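Uncharacterized protein (Pyrococcus furiosus, PDB 4XM1) is uncharacterised but probably acts as a metal-dependent deacetylase of the GlcNAc-PI de-N-acetylase family, removing acetyl groups from N-acetylated sugars. Local coordinates at residues C[52-57]-C[199-204]. Numbering follows the deposited sequence.
Sequences IKKLSD and VDITDL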
ATOM      1  N   ILE C  52     -26.926  13.651  22.006  1.00 32.55           N
ATOM      2  CA  ILE C  52     -25.715  13.939  22.792  1.00 33.90           C
ATOM      3  C   ILE C  52     -26.042  14.890  23.981  1.00 34.53           C
ATOM      4  O   ILE C  52     -25.554  14.704  25.115  1.00 34.81           O
ATOM      5  CB  ILE C  52     -24.638  14.612  21.878  1.00 32.26           C
ATOM      6  CG1 ILE C  52     -24.146  13.625  20.780  1.00 30.94           C
ATOM      7  CG2 ILE C  52     -23.449  15.106  22.699  1.00 29.39           C
ATOM      8  CD1 ILE C  52     -23.286  14.277  19.698  1.00 21.11           C
ATOM      9  N   LYS C  53     -26.838  15.889  23.657  1.00 35.81           N
ATOM     10  CA  LYS C  53     -27.397  16.889  24.603  1.00 38.60           C
ATOM     11  C   LYS C  53     -28.226  16.175  25.693  1.00 39.54           C
ATOM     12  O   LYS C  53     -27.922  16.292  26.916  1.00 40.07           O
ATOM     13  CB  LYS C  53     -28.243  17.926  23.823  1.00 37.77           C
ATOM     14  CG  LYS C  53     -28.766  19.169  24.661  1.00 39.68           C
ATOM     15  CD  LYS C  53     -27.690  19.737  25.601  1.00 41.01           C
ATOM     16  CE  LYS C  53     -28.094  21.044  26.342  1.00 42.25           C
ATOM     17  NZ  LYS C  53     -28.263  20.850  27.825  1.00 43.90           N
ATOM     18  N   LYS C  54     -29.220  15.394  25.245  1.00 41.11           N
ATOM     19  CA  LYS C  54     -30.035  14.546  26.133  1.00 41.52           C
ATOM     20  C   LYS C  54     -29.190  13.640  27.003  1.00 42.43           C
ATOM     21  O   LYS C  54     -29.558  13.398  28.144  1.00 43.35           O
ATOM     22  CB  LYS C  54     -31.032  13.664  25.355  1.00 42.38           C
ATOM     23  CG  LYS C  54     -32.256  14.384  24.752  1.00 42.52           C
ATOM     24  CD  LYS C  54     -33.418  13.422  24.385  1.00 42.76           C
ATOM     25  CE  LYS C  54     -34.727  14.174  23.877  1.00 45.10           C
ATOM     26  NZ  LYS C  54     -35.279  15.298  24.756  1.00 46.96           N
ATOM     27  N   LEU C  55     -28.079  13.105  26.483  1.00 41.84           N
ATOM     28  CA  LEU C  55     -27.216  12.241  27.311  1.00 42.11           C
ATOM     29  C   LEU C  55     -26.409  13.032  28.313  1.00 41.57           C
ATOM     30  O   LEU C  55     -26.248  12.607  29.453  1.00 40.77           O
ATOM     31  CB  LEU C  55     -26.236  11.390  26.469  1.00 42.42           C
ATOM     32  CG  LEU C  55     -26.744  10.233  25.569  1.00 42.37           C
ATOM     33  CD1 LEU C  55     -25.727  10.015  24.420  1.00 40.59           C
ATOM     34  CD2 LEU C  55     -26.958   8.948  26.357  1.00 41.75           C
ATOM     35  N   SER C  56     -25.840  14.133  27.824  1.00 42.88           N
ATOM     36  CA  SER C  56     -25.074  15.130  28.607  1.00 43.59           C
ATOM     37  C   SER C  56     -25.859  15.565  29.844  1.00 42.71           C
ATOM     38  O   SER C  56     -25.394  15.422  30.978  1.00 43.63           O
ATOM     39  CB  SER C  56     -24.848  16.379  27.753  1.00 43.19           C
ATOM     40  OG  SER C  56     -23.495  16.516  27.425  1.00 46.74           O
ATOM     41  N   ASP C  57     -27.065  16.059  29.581  1.00 42.90           N
ATOM     42  CA  ASP C  57     -28.045  16.439  30.628  1.00 42.66           C
ATOM     43  C   ASP C  57     -28.310  15.369  31.691  1.00 43.16           C
ATOM     44  O   ASP C  57     -28.668  15.710  32.821  1.00 43.02           O
ATOM     45  CB  ASP C  57     -29.373  16.826  30.009  1.00 41.81           C
ATOM     46  CG  ASP C  57     -29.302  18.084  29.252  1.00 42.64           C
ATOM     47  OD1 ASP C  57     -28.287  18.791  29.422  1.00 44.70           O
ATOM     48  OD2 ASP C  57     -30.250  18.398  28.474  1.00 43.88           O
ATOM     49  N   VAL C 199     -34.885   8.391  19.033  1.00 39.07           N
ATOM     50  CA  VAL C 199     -34.876   9.274  20.194  1.00 38.75           C
ATOM     51  C   VAL C 199     -35.718  10.517  19.850  1.00 40.20           C
ATOM     52  O   VAL C 199     -35.484  11.142  18.803  1.00 39.80           O
ATOM     53  CB  VAL C 199     -33.448   9.694  20.567  1.00 39.30           C
ATOM     54  CG1 VAL C 199     -33.469  10.922  21.508  1.00 39.22           C
ATOM     55  CG2 VAL C 199     -32.671   8.508  21.160  1.00 36.42           C
ATOM     56  N   ASP C 200     -36.719  10.868  20.682  1.00 41.23           N
ATOM     57  CA  ASP C 200     -37.523  12.110  20.406  1.00 41.88           C
ATOM     58  C   ASP C 200     -36.675  13.327  20.636  1.00 41.01           C
ATOM     59  O   ASP C 200     -36.170  13.507  21.742  1.00 41.48           O
ATOM     60  CB  ASP C 200     -38.804  12.231  21.288  1.00 42.34           C
ATOM     61  CG  ASP C 200     -39.693  13.489  20.927  1.00 43.49           C
ATOM     62  OD1 ASP C 200     -39.404  14.240  19.969  1.00 42.36           O
ATOM     63  OD2 ASP C 200     -40.723  13.695  21.601  1.00 46.71           O
ATOM     64  N   ILE C 201     -36.502  14.175  19.631  1.00 41.07           N
ATOM     65  CA  ILE C 201     -35.692  15.373  19.929  1.00 42.34           C
ATOM     66  C   ILE C 201     -36.430  16.707  19.699  1.00 43.05           C
ATOM     67  O   ILE C 201     -35.798  17.772  19.678  1.00 42.20           O
ATOM     68  CB  ILE C 201     -34.299  15.403  19.201  1.00 41.54           C
ATOM     69  CG1 ILE C 201     -34.488  15.310  17.693  1.00 40.43           C
ATOM     70  CG2 ILE C 201     -33.335  14.367  19.789  1.00 42.49           C
ATOM     71  CD1 ILE C 201     -33.454  16.094  16.885  1.00 41.63           C
ATOM     72  N   THR C 202     -37.750  16.626  19.515  1.00 44.35           N
ATOM     73  CA  THR C 202     -38.600  17.765  19.133  1.00 45.83           C
ATOM     74  C   THR C 202     -38.279  19.069  19.883  1.00 46.04           C
ATOM     75  O   THR C 202     -38.200  20.136  19.273  1.00 46.01           O
ATOM     76  CB  THR C 202     -40.101  17.381  19.275  1.00 46.27           C
ATOM     77  OG1 THR C 202     -40.354  16.226  18.451  1.00 45.60           O
ATOM     78  CG2 THR C 202     -41.048  18.554  18.841  1.00 46.23           C
ATOM     79  N   ASP C 203     -38.037  18.935  21.183  1.00 46.26           N
ATOM     80  CA  ASP C 203     -37.740  20.047  22.062  1.00 47.22           C
ATOM     81  C   ASP C 203     -36.369  20.641  21.797  1.00 47.46           C
ATOM     82  O   ASP C 203     -36.206  21.891  21.734  1.00 47.98           O
ATOM     83  CB  ASP C 203     -37.823  19.579  23.517  1.00 48.27           C
ATOM     84  CG  ASP C 203     -39.262  19.499  24.014  1.00 50.27           C
ATOM     85  OD1 ASP C 203     -40.209  19.589  23.184  1.00 51.19           O
ATOM     86  OD2 ASP C 203     -39.443  19.332  25.237  1.00 53.73           O
ATOM     87  N   LEU C 204     -35.393  19.751  21.589  1.00 46.11           N
ATOM     88  CA  LEU C 204     -34.007  20.151  21.502  1.00 44.96           C
ATOM     89  C   LEU C 204     -33.590  20.433  20.076  1.00 43.44           C
ATOM     90  O   LEU C 204     -32.437  20.689  19.822  1.00 43.54           O
ATOM     91  CB  LEU C 204     -33.101  19.123  22.165  1.00 44.49           C
ATOM     92  CG  LEU C 204     -32.991  19.314  23.673  1.00 47.68           C
ATOM     93  CD1 LEU C 204     -32.304  18.139  24.358  1.00 49.36           C
ATOM     94  CD2 LEU C 204     -32.248  20.621  23.996  1.00 50.21           C
TER
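Asp200, whose carbonyl O lies beside Lys54 CD, has its carboxylate oxygen OD1 gripped by two groups of Thr202. The backbone N of Thr202 lies 2.9 Å from Asp200 OD1 and closes an Asx turn, approaching from above the carboxylate plane, 42° out of it; Thr202 OG1, 2.7 Å away, meets the syn lone pair of Asp200 OD1. This turn leads the chain out of strand 197-200 toward helix 205-213, and helix 43-57, which flanks the parallel sheet of a Rossmann-like fold, packs against it through aliphatic carbons. Lys54 reaches over with CG anti to its own carbonyl carbon (chi1 -74°), extended until it bends at chi4. Its CD passes Val199 CG1 at 3.8 Å, the two side chains running in opposite directions. A serine in place of Lys54 would probably open a gap beside Val199 and Leu204 and remove a positive charge near, though not touching, the carboxylates of Asp200 and Asp203. Leu204, at the N-cap of helix 205-213, rests its CD1 against both lysines, 3.8 Å from Lys54 CG. Lys53 crosses Leu204 at about a right angle, its CG 3.7 Å from Leu204 CD1, then turns along its own helix, where NZ bridges to the syn side of Asp57 OD1 at 2.6 Å.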